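Erythrocyte membrane protein 1 (Plasmodium falciparum, PDB 2XU0) probably binds host cell surface receptors as a parasite adhesin, here represented by its N-terminal segment and first Duffy-binding-like domain. Local coordinates at residues T14-H19 with F279-S283; W265-S271 with K294-N298; Y346-D350 with Y466-P471. The protein carries 10 engineered substitutions. One frame throughout, in Å; residues are numbered along the deposited sequence. Where two conformers were deposited one is given.

Contact 1: residues T14-H19 with F279-S283; sequences TLSESH and FRKGS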
ATOM      1  N   THR A  14      -2.216 -16.318  -4.965  1.00 39.69           N
ATOM      2  CA  THR A  14      -1.190 -15.732  -5.818  1.00 38.96           C
ATOM      3  C   THR A  14      -1.492 -15.925  -7.307  1.00 40.44           C
ATOM      4  O   THR A  14      -1.501 -14.960  -8.059  1.00 39.77           O
ATOM      5  CB  THR A  14       0.192 -16.296  -5.474  1.00 45.41           C
ATOM      6  OG1 THR A  14       0.403 -16.207  -4.077  1.00 46.03           O
ATOM      7  CG2 THR A  14       1.295 -15.538  -6.161  1.00 41.95           C
ATOM      8  N   LEU A  15      -1.736 -17.170  -7.722  1.00 36.84           N
ATOM      9  CA  LEU A  15      -1.965 -17.535  -9.115  1.00 36.25           C
ATOM     10  C   LEU A  15      -3.307 -17.094  -9.641  1.00 38.10           C
ATOM     11  O   LEU A  15      -3.444 -16.880 -10.850  1.00 37.51           O
ATOM     12  CB  LEU A  15      -1.845 -19.059  -9.248  1.00 36.71           C
ATOM     13  CG  LEU A  15      -0.492 -19.725  -9.565  1.00 42.04           C
ATOM     14  CD1 LEU A  15       0.724 -18.885  -9.217  1.00 42.04           C
ATOM     15  CD2 LEU A  15      -0.428 -21.100  -8.952  1.00 44.75           C
ATOM     16  N   SER A  16      -4.316 -17.042  -8.761  1.00 33.76           N
ATOM     17  CA  SER A  16      -5.659 -16.675  -9.167  1.00 33.97           C
ATOM     18  C   SER A  16      -5.936 -15.171  -9.192  1.00 37.74           C
ATOM     19  O   SER A  16      -6.961 -14.765  -9.733  1.00 37.53           O
ATOM     20  CB  SER A  16      -6.704 -17.453  -8.371  1.00 38.72           C
ATOM     21  OG  SER A  16      -6.768 -17.013  -7.024  1.00 49.15           O
ATOM     22  N   GLU A  17      -5.005 -14.333  -8.668  1.00 34.43           N
ATOM     23  CA  GLU A  17      -5.164 -12.879  -8.683  1.00 32.75           C
ATOM     24  C   GLU A  17      -5.435 -12.416 -10.125  1.00 36.19           C
ATOM     25  O   GLU A  17      -4.683 -12.770 -11.039  1.00 35.23           O
ATOM     26  CB  GLU A  17      -3.907 -12.176  -8.130  1.00 33.88           C
ATOM     27  CG  GLU A  17      -3.992 -10.649  -8.220  1.00 33.83           C
ATOM     28  CD  GLU A  17      -2.825  -9.833  -7.690  1.00 48.35           C
ATOM     29  OE1 GLU A  17      -1.997 -10.387  -6.929  1.00 43.11           O
ATOM     30  OE2 GLU A  17      -2.749  -8.627  -8.024  1.00 34.64           O
ATOM     31  N   SER A  18      -6.510 -11.615 -10.321  1.00 31.98           N
ATOM     32  CA  SER A  18      -6.910 -11.077 -11.629  1.00 29.28           C
ATOM     33  C   SER A  18      -5.804 -10.325 -12.367  1.00 34.98           C
ATOM     34  O   SER A  18      -5.127  -9.458 -11.790  1.00 34.18           O
ATOM     35  CB  SER A  18      -8.110 -10.151 -11.478  1.00 29.60           C
ATOM     36  OG  SER A  18      -8.532  -9.664 -12.743  1.00 32.96           O
ATOM     37  N   HIS A  19      -5.684 -10.582 -13.685  1.00 31.91           N
ATOM     38  CA  HIS A  19      -4.706  -9.858 -14.514  1.00 31.07           C
ATOM     39  C   HIS A  19      -5.183  -8.385 -14.621  1.00 34.15           C
ATOM     40  O   HIS A  19      -4.433  -7.528 -15.060  1.00 33.47           O
ATOM     41  CB  HIS A  19      -4.610 -10.526 -15.911  1.00 31.07           C
ATOM     42  CG  HIS A  19      -5.808 -10.260 -16.777  1.00 33.12           C
ATOM     43  ND1 HIS A  19      -7.038 -10.881 -16.538  1.00 34.28           N
ATOM     44  CD2 HIS A  19      -5.941  -9.408 -17.820  1.00 33.77           C
ATOM     45  CE1 HIS A  19      -7.859 -10.411 -17.463  1.00 33.22           C
ATOM     46  NE2 HIS A  19      -7.245  -9.512 -18.253  1.00 33.39           N
ATOM     47  N   PHE A 279       5.122 -11.933  -7.860  1.00 34.87           N
ATOM     48  CA  PHE A 279       4.369 -12.374  -9.023  1.00 34.44           C
ATOM     49  C   PHE A 279       3.527 -11.238  -9.552  1.00 36.01           C
ATOM     50  O   PHE A 279       2.885 -10.522  -8.775  1.00 34.28           O
ATOM     51  CB  PHE A 279       3.432 -13.553  -8.676  1.00 36.62           C
ATOM     52  CG  PHE A 279       4.080 -14.832  -8.207  1.00 39.54           C
ATOM     53  CD1 PHE A 279       4.179 -15.930  -9.051  1.00 43.13           C
ATOM     54  CD2 PHE A 279       4.529 -14.964  -6.895  1.00 41.99           C
ATOM     55  CE1 PHE A 279       4.719 -17.136  -8.593  1.00 44.25           C
ATOM     56  CE2 PHE A 279       5.090 -16.166  -6.444  1.00 45.59           C
ATOM     57  CZ  PHE A 279       5.187 -17.243  -7.300  1.00 43.84           C
ATOM     58  N   ARG A 280       3.469 -11.115 -10.877  1.00 33.00           N
ATOM     59  CA  ARG A 280       2.630 -10.129 -11.568  1.00 33.38           C
ATOM     60  C   ARG A 280       2.232 -10.675 -12.926  1.00 36.09           C
ATOM     61  O   ARG A 280       2.910 -11.571 -13.439  1.00 37.56           O
ATOM     62  CB  ARG A 280       3.300  -8.737 -11.669  1.00 35.39           C
ATOM     63  CG  ARG A 280       4.739  -8.747 -12.170  1.00 43.49           C
ATOM     64  CD  ARG A 280       5.160  -7.397 -12.699  1.00 49.27           C
ATOM     65  NE  ARG A 280       4.468  -7.128 -13.951  1.00 57.40           N
ATOM     66  CZ  ARG A 280       4.974  -7.361 -15.153  1.00 62.46           C
ATOM     67  NH1 ARG A 280       6.224  -7.794 -15.283  1.00 44.81           N
ATOM     68  NH2 ARG A 280       4.253  -7.128 -16.235  1.00 51.78           N
ATOM     69  N   LYS A 281       1.104 -10.197 -13.473  1.00 29.18           N
ATOM     70  CA  LYS A 281       0.589 -10.654 -14.762  1.00 30.14           C
ATOM     71  C   LYS A 281       0.583  -9.557 -15.782  1.00 35.77           C
ATOM     72  O   LYS A 281       0.377  -8.399 -15.438  1.00 35.52           O
ATOM     73  CB  LYS A 281      -0.835 -11.223 -14.643  1.00 31.72           C
ATOM     74  CG  LYS A 281      -0.890 -12.488 -13.805  1.00 33.50           C
ATOM     75  CD  LYS A 281      -2.269 -13.062 -13.760  1.00 38.19           C
ATOM     76  CE  LYS A 281      -2.298 -14.234 -12.809  1.00 30.54           C
ATOM     77  NZ  LYS A 281      -3.679 -14.740 -12.638  1.00 35.40           N
ATOM     78  N   GLY A 282       0.805  -9.934 -17.036  1.00 33.02           N
ATOM     79  CA  GLY A 282       0.700  -9.021 -18.161  1.00 31.90           C
ATOM     80  C   GLY A 282      -0.754  -8.854 -18.533  1.00 35.65           C
ATOM     81  O   GLY A 282      -1.622  -9.587 -18.049  1.00 33.69           O
ATOM     82  N   SER A 283      -1.022  -7.923 -19.437  1.00 35.73           N
ATOM     83  CA  SER A 283      -2.357  -7.622 -19.950  1.00 37.19           C
ATOM     84  C   SER A 283      -2.994  -8.832 -20.640  1.00 42.48           C
ATOM     85  O   SER A 283      -4.215  -8.926 -20.697  1.00 42.18           O
ATOM     86  CB  SER A 283      -2.273  -6.460 -20.928  1.00 42.64           C
ATOM     87  OG  SER A 283      -1.593  -5.372 -20.322  1.00 55.94           O
TER
HETATM   88  O   HOH W   1      -2.313  -6.767 -16.287  1.00 48.50           O

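Contact 2: residues W265-S271 with K294-N298; sequences WKALTCS and KCGHN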
ATOM      1  N   TRP A 265      17.071  -2.651  -4.104  1.00 30.69           N
ATOM      2  CA  TRP A 265      16.131  -3.792  -4.034  1.00 28.70           C
ATOM      3  C   TRP A 265      16.815  -4.991  -3.371  1.00 33.54           C
ATOM      4  O   TRP A 265      16.154  -5.726  -2.637  1.00 32.91           O
ATOM      5  CB  TRP A 265      15.639  -4.201  -5.431  1.00 26.52           C
ATOM      6  CG  TRP A 265      14.678  -5.379  -5.399  1.00 26.31           C
ATOM      7  CD1 TRP A 265      14.956  -6.673  -5.722  1.00 28.78           C
ATOM      8  CD2 TRP A 265      13.324  -5.368  -4.924  1.00 25.61           C
ATOM      9  NE1 TRP A 265      13.877  -7.475  -5.440  1.00 28.05           N
ATOM     10  CE2 TRP A 265      12.841  -6.688  -5.008  1.00 28.76           C
ATOM     11  CE3 TRP A 265      12.459  -4.356  -4.461  1.00 26.25           C
ATOM     12  CZ2 TRP A 265      11.545  -7.031  -4.620  1.00 28.33           C
ATOM     13  CZ3 TRP A 265      11.178  -4.698  -4.073  1.00 26.48           C
ATOM     14  CH2 TRP A 265      10.715  -6.008  -4.191  1.00 27.30           C
ATOM     15  N   LYS A 266      18.126  -5.219  -3.702  1.00 31.79           N
ATOM     16  CA  LYS A 266      18.939  -6.313  -3.141  1.00 31.39           C
ATOM     17  C   LYS A 266      19.032  -6.131  -1.625  1.00 36.66           C
ATOM     18  O   LYS A 266      18.687  -7.039  -0.897  1.00 37.83           O
ATOM     19  CB  LYS A 266      20.333  -6.356  -3.811  1.00 32.65           C
ATOM     20  CG  LYS A 266      21.108  -7.627  -3.503  1.00 46.36           C
ATOM     21  CD  LYS A 266      22.393  -7.755  -4.308  1.00 48.86           C
ATOM     22  CE  LYS A 266      23.146  -8.999  -3.880  1.00 61.10           C
ATOM     23  NZ  LYS A 266      24.482  -9.104  -4.531  1.00 67.03           N
ATOM     24  N   ALA A 267      19.389  -4.924  -1.140  1.00 34.86           N
ATOM     25  CA  ALA A 267      19.423  -4.664   0.305  1.00 34.00           C
ATOM     26  C   ALA A 267      18.039  -4.877   0.961  1.00 38.24           C
ATOM     27  O   ALA A 267      17.924  -5.562   1.985  1.00 37.01           O
ATOM     28  CB  ALA A 267      19.932  -3.254   0.563  1.00 34.36           C
ATOM     29  N   LEU A 268      16.975  -4.332   0.340  1.00 34.36           N
ATOM     30  CA  LEU A 268      15.619  -4.461   0.861  1.00 34.42           C
ATOM     31  C   LEU A 268      15.185  -5.901   1.080  1.00 38.48           C
ATOM     32  O   LEU A 268      14.414  -6.176   2.005  1.00 36.37           O
ATOM     33  CB  LEU A 268      14.610  -3.705  -0.056  1.00 34.23           C
ATOM     34  CG  LEU A 268      13.111  -3.715   0.373  1.00 36.43           C
ATOM     35  CD1 LEU A 268      12.875  -2.903   1.676  1.00 35.13           C
ATOM     36  CD2 LEU A 268      12.242  -3.162  -0.742  1.00 35.37           C
ATOM     37  N   THR A 269      15.637  -6.810   0.196  1.00 36.97           N
ATOM     38  CA  THR A 269      15.279  -8.232   0.258  1.00 37.55           C
ATOM     39  C   THR A 269      16.309  -9.114   1.018  1.00 42.82           C
ATOM     40  O   THR A 269      16.106 -10.325   1.065  1.00 42.12           O
ATOM     41  CB  THR A 269      15.047  -8.798  -1.141  1.00 37.63           C
ATOM     42  OG1 THR A 269      16.217  -8.516  -1.904  1.00 34.67           O
ATOM     43  CG2 THR A 269      13.794  -8.263  -1.804  1.00 31.47           C
ATOM     44  N   CYS A 270      17.374  -8.525   1.623  1.00 42.15           N
ATOM     45  CA  CYS A 270      18.390  -9.256   2.436  1.00 42.94           C
ATOM     46  C   CYS A 270      17.750 -10.326   3.352  1.00 46.53           C
ATOM     47  O   CYS A 270      18.208 -11.468   3.380  1.00 46.97           O
ATOM     48  CB  CYS A 270      19.270  -8.295   3.249  1.00 43.37           C
ATOM     49  SG  CYS A 270      20.504  -7.383   2.293  0.50 47.22           S
ATOM     50  N   SER A 271      16.665  -9.957   4.061  1.00 42.11           N
ATOM     51  CA  SER A 271      15.953 -10.825   5.014  1.00 41.80           C
ATOM     52  C   SER A 271      14.705 -11.462   4.457  1.00 44.72           C
ATOM     53  O   SER A 271      13.942 -12.058   5.219  1.00 44.34           O
ATOM     54  CB  SER A 271      15.579 -10.027   6.262  1.00 46.52           C
ATOM     55  OG  SER A 271      14.779  -8.911   5.900  1.00 59.25           O
ATOM     56  N   LYS A 294      13.499 -15.261  -2.117  1.00 36.50           N
ATOM     57  CA  LYS A 294      13.905 -14.005  -1.467  1.00 36.71           C
ATOM     58  C   LYS A 294      13.423 -12.752  -2.282  1.00 39.01           C
ATOM     59  O   LYS A 294      14.118 -11.726  -2.331  1.00 40.42           O
ATOM     60  CB  LYS A 294      15.436 -13.991  -1.227  1.00 39.16           C
ATOM     61  CG  LYS A 294      15.965 -15.121  -0.322  1.00 41.37           C
ATOM     62  CD  LYS A 294      17.444 -14.910   0.009  1.00 39.13           C
ATOM     63  CE  LYS A 294      17.756 -13.703   0.876  1.00 42.59           C
ATOM     64  NZ  LYS A 294      16.976 -13.709   2.137  1.00 48.70           N
ATOM     65  N   CYS A 295      12.271 -12.887  -2.982  1.00 32.21           N
ATOM     66  CA  CYS A 295      11.653 -11.827  -3.800  1.00 33.09           C
ATOM     67  C   CYS A 295      12.580 -11.298  -4.901  1.00 37.71           C
ATOM     68  O   CYS A 295      12.500 -10.109  -5.241  1.00 37.35           O
ATOM     69  CB  CYS A 295      11.128 -10.683  -2.925  1.00 32.92           C
ATOM     70  SG  CYS A 295      10.136 -11.201  -1.509  1.00 36.16           S
ATOM     71  N   GLY A 296      13.449 -12.169  -5.445  1.00 32.67           N
ATOM     72  CA  GLY A 296      14.395 -11.780  -6.484  1.00 31.15           C
ATOM     73  C   GLY A 296      15.683 -11.156  -5.998  1.00 36.10           C
ATOM     74  O   GLY A 296      16.414 -10.550  -6.789  1.00 36.19           O
ATOM     75  N   HIS A 297      15.992 -11.327  -4.703  1.00 36.19           N
ATOM     76  CA  HIS A 297      17.209 -10.826  -4.047  1.00 37.84           C
ATOM     77  C   HIS A 297      18.479 -11.180  -4.825  1.00 43.65           C
ATOM     78  O   HIS A 297      19.420 -10.376  -4.887  1.00 44.74           O
ATOM     79  CB  HIS A 297      17.300 -11.402  -2.608  1.00 39.55           C
ATOM     80  CG  HIS A 297      18.556 -11.052  -1.863  1.00 43.64           C
ATOM     81  ND1 HIS A 297      18.788  -9.773  -1.398  1.00 45.65           N
ATOM     82  CD2 HIS A 297      19.634 -11.823  -1.575  1.00 46.08           C
ATOM     83  CE1 HIS A 297      19.987  -9.810  -0.827  1.00 45.59           C
ATOM     84  NE2 HIS A 297      20.528 -11.027  -0.905  1.00 45.95           N
ATOM     85  N   ASN A 298      18.522 -12.378  -5.404  1.00 40.68           N
ATOM     86  CA  ASN A 298      19.747 -12.840  -6.088  1.00 41.58           C
ATOM     87  C   ASN A 298      19.741 -12.664  -7.594  1.00 44.61           C
ATOM     88  O   ASN A 298      20.677 -13.130  -8.228  1.00 45.67           O
ATOM     89  CB  ASN A 298      19.996 -14.341  -5.751  1.00 46.07           C
ATOM     90  CG  ASN A 298      19.958 -14.711  -4.284  1.00 60.62           C
ATOM     91  OD1 ASN A 298      19.020 -15.370  -3.807  1.00 57.63           O
ATOM     92  ND2 ASN A 298      20.984 -14.310  -3.547  1.00 48.74           N
TER

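Contact 3: residues Y346-D350 with Y466-P471; sequences YCSGD and YCKTCP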
ATOM      1  N   TYR A 346     -28.000 -16.858  17.921  1.00 45.91           N
ATOM      2  CA  TYR A 346     -28.505 -16.049  16.816  1.00 45.80           C
ATOM      3  C   TYR A 346     -29.032 -14.758  17.425  1.00 49.24           C
ATOM      4  O   TYR A 346     -30.172 -14.678  17.909  1.00 49.13           O
ATOM      5  CB  TYR A 346     -29.580 -16.788  16.001  1.00 46.75           C
ATOM      6  CG  TYR A 346     -29.776 -16.305  14.574  1.00 47.71           C
ATOM      7  CD1 TYR A 346     -29.765 -17.199  13.508  1.00 49.05           C
ATOM      8  CD2 TYR A 346     -30.080 -14.970  14.301  1.00 48.10           C
ATOM      9  CE1 TYR A 346     -30.003 -16.771  12.198  1.00 49.96           C
ATOM     10  CE2 TYR A 346     -30.302 -14.528  12.995  1.00 48.87           C
ATOM     11  CZ  TYR A 346     -30.271 -15.434  11.945  1.00 53.86           C
ATOM     12  OH  TYR A 346     -30.488 -15.004  10.651  1.00 50.87           O
ATOM     13  N   CYS A 347     -28.164 -13.750  17.406  1.00 43.99           N
ATOM     14  CA  CYS A 347     -28.430 -12.428  17.945  1.00 43.65           C
ATOM     15  C   CYS A 347     -28.684 -11.431  16.805  1.00 46.73           C
ATOM     16  O   CYS A 347     -28.452 -11.740  15.624  1.00 43.10           O
ATOM     17  CB  CYS A 347     -27.240 -12.000  18.799  1.00 45.06           C
ATOM     18  SG  CYS A 347     -26.759 -13.215  20.063  1.00 50.20           S
ATOM     19  N   SER A 348     -29.124 -10.224  17.172  1.00 44.09           N
ATOM     20  CA  SER A 348     -29.314  -9.100  16.260  1.00 43.78           C
ATOM     21  C   SER A 348     -28.363  -7.973  16.716  1.00 48.93           C
ATOM     22  O   SER A 348     -27.837  -8.029  17.844  1.00 47.84           O
ATOM     23  CB  SER A 348     -30.757  -8.617  16.312  1.00 45.67           C
ATOM     24  OG  SER A 348     -31.028  -7.790  17.430  1.00 48.92           O
ATOM     25  N   GLY A 349     -28.195  -6.956  15.863  1.00 45.15           N
ATOM     26  CA  GLY A 349     -27.380  -5.780  16.156  1.00 44.51           C
ATOM     27  C   GLY A 349     -27.893  -4.992  17.349  1.00 48.91           C
ATOM     28  O   GLY A 349     -27.111  -4.281  17.989  1.00 48.62           O
ATOM     29  N   ASP A 350     -29.213  -5.124  17.663  1.00 44.63           N
ATOM     30  CA  ASP A 350     -29.861  -4.461  18.814  1.00 45.63           C
ATOM     31  C   ASP A 350     -29.699  -5.274  20.135  1.00 50.22           C
ATOM     32  O   ASP A 350     -30.220  -4.870  21.179  1.00 51.30           O
ATOM     33  CB  ASP A 350     -31.366  -4.178  18.536  1.00 47.51           C
ATOM     34  CG  ASP A 350     -31.699  -3.555  17.186  1.00 58.10           C
ATOM     35  OD1 ASP A 350     -31.364  -2.365  16.981  1.00 57.92           O
ATOM     36  OD2 ASP A 350     -32.364  -4.236  16.362  1.00 63.13           O
ATOM     37  N   TYR A 466     -24.657 -10.210  10.112  1.00 40.15           N
ATOM     38  CA  TYR A 466     -24.815 -10.745  11.472  1.00 40.26           C
ATOM     39  C   TYR A 466     -25.406  -9.727  12.443  1.00 45.75           C
ATOM     40  O   TYR A 466     -25.844 -10.104  13.523  1.00 46.42           O
ATOM     41  CB  TYR A 466     -23.479 -11.321  11.986  1.00 40.41           C
ATOM     42  CG  TYR A 466     -22.900 -12.340  11.030  1.00 42.96           C
ATOM     43  CD1 TYR A 466     -23.593 -13.511  10.725  1.00 45.73           C
ATOM     44  CD2 TYR A 466     -21.706 -12.095  10.357  1.00 43.46           C
ATOM     45  CE1 TYR A 466     -23.108 -14.418   9.781  1.00 45.89           C
ATOM     46  CE2 TYR A 466     -21.201 -13.001   9.423  1.00 44.50           C
ATOM     47  CZ  TYR A 466     -21.909 -14.161   9.136  1.00 50.73           C
ATOM     48  OH  TYR A 466     -21.416 -15.076   8.236  1.00 49.42           O
ATOM     49  N   CYS A 467     -25.445  -8.453  12.037  1.00 43.62           N
ATOM     50  CA  CYS A 467     -25.929  -7.302  12.808  1.00 44.00           C
ATOM     51  C   CYS A 467     -27.334  -6.878  12.441  1.00 48.78           C
ATOM     52  O   CYS A 467     -27.883  -5.996  13.111  1.00 47.58           O
ATOM     53  CB  CYS A 467     -24.951  -6.134  12.682  1.00 43.75           C
ATOM     54  SG  CYS A 467     -23.289  -6.522  13.262  1.00 47.85           S
ATOM     55  N   LYS A 468     -27.925  -7.473  11.377  1.00 45.39           N
ATOM     56  CA  LYS A 468     -29.286  -7.101  10.957  1.00 45.50           C
ATOM     57  C   LYS A 468     -30.287  -7.354  12.086  1.00 47.45           C
ATOM     58  O   LYS A 468     -29.991  -8.140  13.003  1.00 44.65           O
ATOM     59  CB  LYS A 468     -29.719  -7.854   9.684  1.00 48.02           C
ATOM     60  CG  LYS A 468     -28.980  -7.406   8.430  1.00 58.77           C
ATOM     61  CD  LYS A 468     -29.373  -8.244   7.223  1.00 68.54           C
ATOM     62  CE  LYS A 468     -28.924  -7.629   5.918  1.00 84.65           C
ATOM     63  NZ  LYS A 468     -27.459  -7.776   5.689  1.00 95.90           N
ATOM     64  N   THR A 469     -31.456  -6.663  12.038  1.00 44.83           N
ATOM     65  CA  THR A 469     -32.529  -6.852  13.023  1.00 44.91           C
ATOM     66  C   THR A 469     -33.007  -8.302  12.887  1.00 48.55           C
ATOM     67  O   THR A 469     -32.916  -8.860  11.796  1.00 45.77           O
ATOM     68  CB  THR A 469     -33.701  -5.871  12.779  1.00 51.67           C
ATOM     69  OG1 THR A 469     -34.224  -6.053  11.462  1.00 52.69           O
ATOM     70  CG2 THR A 469     -33.316  -4.419  12.997  1.00 50.04           C
ATOM     71  N   CYS A 470     -33.486  -8.919  13.983  1.00 46.35           N
ATOM     72  CA  CYS A 470     -33.984 -10.306  13.960  1.00 46.46           C
ATOM     73  C   CYS A 470     -34.926 -10.559  12.792  1.00 50.10           C
ATOM     74  O   CYS A 470     -35.831  -9.737  12.597  1.00 48.76           O
ATOM     75  CB  CYS A 470     -34.694 -10.650  15.268  1.00 46.58           C
ATOM     76  SG  CYS A 470     -33.591 -10.959  16.656  1.00 50.57           S
ATOM     77  N   PRO A 471     -34.881 -11.757  12.143  1.00 47.37           N
ATOM     78  CA  PRO A 471     -35.942 -12.097  11.172  1.00 47.26           C
ATOM     79  C   PRO A 471     -37.300 -11.971  11.887  1.00 52.44           C
ATOM     80  O   PRO A 471     -37.402 -12.400  13.034  1.00 52.06           O
ATOM     81  CB  PRO A 471     -35.610 -13.540  10.780  1.00 48.70           C
ATOM     82  CG  PRO A 471     -34.148 -13.673  11.052  1.00 53.09           C
ATOM     83  CD  PRO A 471     -33.939 -12.881  12.314  1.00 48.75           C
TER
HETATM   84  O   HOH W   2     -26.823 -12.753  13.862  1.00 39.23           O
HETATM   85  O   HOH W   3     -29.379 -10.940  13.035  1.00 62.81           O
HETATM   86  O   HOH W   4     -33.527  -7.076  16.253  1.00 44.86           O

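Contact 1: residues T14-H19 with F279-S283
From Thr-14 CA to Phe-279 CA the gap is 7.2 Å and from His-19 CA to Lys-281 CA 5.4 Å, so the two backbones draw closer toward His-19 without a direct backbone hydrogen bond between them. The main link is instead Lys-281, whose ammonium group reaches the chain just where helix 13-16 ends and Glu-17 leaves helical geometry. NZ donates to Leu-15 O at 2.8 Å, approaching from 38° above the carbonyl plane. It also donates to Glu-17 O at 2.7 Å, again somewhat tilted from that carbonyl's plane. The side chain gets there fully extended, CG lying opposite the carbonyl carbon (chi1 -65°), and the positive charge beside a helix-end carbonyl is probably favourable. Farther up the helix the methyl CG2 of Thr-14 sits over one face of the Phe-279 ring, 3.7 Å from its centroid and 27° off the normal, a CH-pi contact displaced toward the ring's rim. Leu-15 adds CD1, 4.4 Å from Phe-279 CE1. At the other end His-19 rests CB against Lys-281 CB, while its ring carbon CD2 lies 3.4 Å from Ser-283 O. A water donates to His-19 O at 2.6 Å and, over a longer distance, to Lys-281 O. Arg-23 ties the pieces together, forming a salt bridge with Glu-17 and a hydrogen bond with Phe-279 O, and Asn-24 accepts the N-H of Lys-281. The arrangement docks the N-terminal part of the chain on the two-stranded antiparallel sheet 279-281/287-289 of the Duffy-binding fold.

Contact 2: residues W265-S271 with K294-N298
His-297 meets the 265-271 segment through one ring nitrogen: ND1 donates to Thr-269 OG1 at 2.9 Å, nearly in the imidazole plane, and weakly to Lys-266 O at 2.8 Å, where the N-H...O angle is only 124°. This shared donation fixes the ring's rotation, and Lys-266 packs its CG 3.6 Å from His-297 CE1. Trp-265 makes a second polar link, NE1 to Cys-295 O at 3.0 Å with the acceptor in the indole plane and an N-H...O angle of 140°. Thr-269 CG2 lies over one face of that indole, toward its rim, and touches Cys-295 CB at 3.8 Å. Helix 249-268 of the Duffy-binding domain thus ends against a tight turn: His-297 N bonds Lys-294 O at 3.0 Å, and Cys-295 and Gly-296 both have positive phi, as in a type I' turn. Lys-294, bent at chi3 (67°) and also at chi4, curls its NZ to Cys-270 O at 2.8 Å, well above the carbonyl plane. Ala-272 O and Asn-74 OD1 also accept from this buried ammonium. Outside this shell, the disulfide of Cys-295 with Cys-189 holds the turn to helix 186-204, and Phe-196 of the same helix meets Trp-265 edge-to-face.

Contact 3: residues Y346-D350 with Y466-P471
Tyr-466 and Cys-347 meet through water, a bridging molecule lying between their carbonyl oxygens in a region where two loops meet at one end of the Duffy-binding-like fold's C-terminal subdomain. Three half-cystines of the two segments are bonded outward: the Cys-470 to Cys-354 bond joins the two loops directly, while Cys-347 to Cys-370 and Cys-467 to Cys-377 fasten them near the start of helix 371-407. The Tyr-466 ring packs on helix 311-338, against Ile-331 and Val-334. Next, Cys-467 O accepts the direct hydrogen bond across the contact, from Gly-349 N at 2.9 Å. It is a weak one, with an N-H...O angle of 124°. Gly-349 CA adds a CA-H...O contact, 3.1 Å from Cys-467 O; the backbones come this close where Gly-349 has no side chain, since a CB there would run into that oxygen. Lys-468 takes part through its carbonyl, with O 3.4 Å from Ser-348 CB and a water between that oxygen and Cys-347 O. Ser-348 has OG set between its backbone N and carbonyl carbon (chi1 80°), which lets OG accept from His-352 N and, weakly, from Asp-350 N, as in an ST turn. Thr-469 touches Asp-350 alongside, CG2 being 3.5 Å from Asp-350 OD2. Cys-470 N donates to a water at 2.9 Å that in turn donates to Asp-350 OD2 and also bonds Ser-348 OG, so one molecule joins three groups. The same cysteine brings SG to 3.7 Å from Ser-348 CB. Pro-471 closes the segment against Tyr-346. The two side chains approach from opposite directions: Pro-471 CD lies 4.1 Å from Tyr-346 CE2, and Pro-471 CG lies 3.9 Å from Tyr-346 OH.

Contacts 1 and 2 are near neighbours, with centres about 21 Å apart and nearest atoms about 8 Å apart. They interleave along the chain: 14-19 comes first, then 265-271, 279-283 and 294-298, so the strand docked in contact 1 lies between the two halves of contact 2. Helix 249-268 is followed, after a loop, by that strand. Both also border helix 186-204. Contact 3 opens only after both have closed, its centre about 39 Å from that of contact 1 and about 49 Å from that of contact 2, on the opposite side of the chain's centre from contact 2. It marks the far, disulfide-rich end, whereas the N-terminal part in contact 1 also touches helix 440-443.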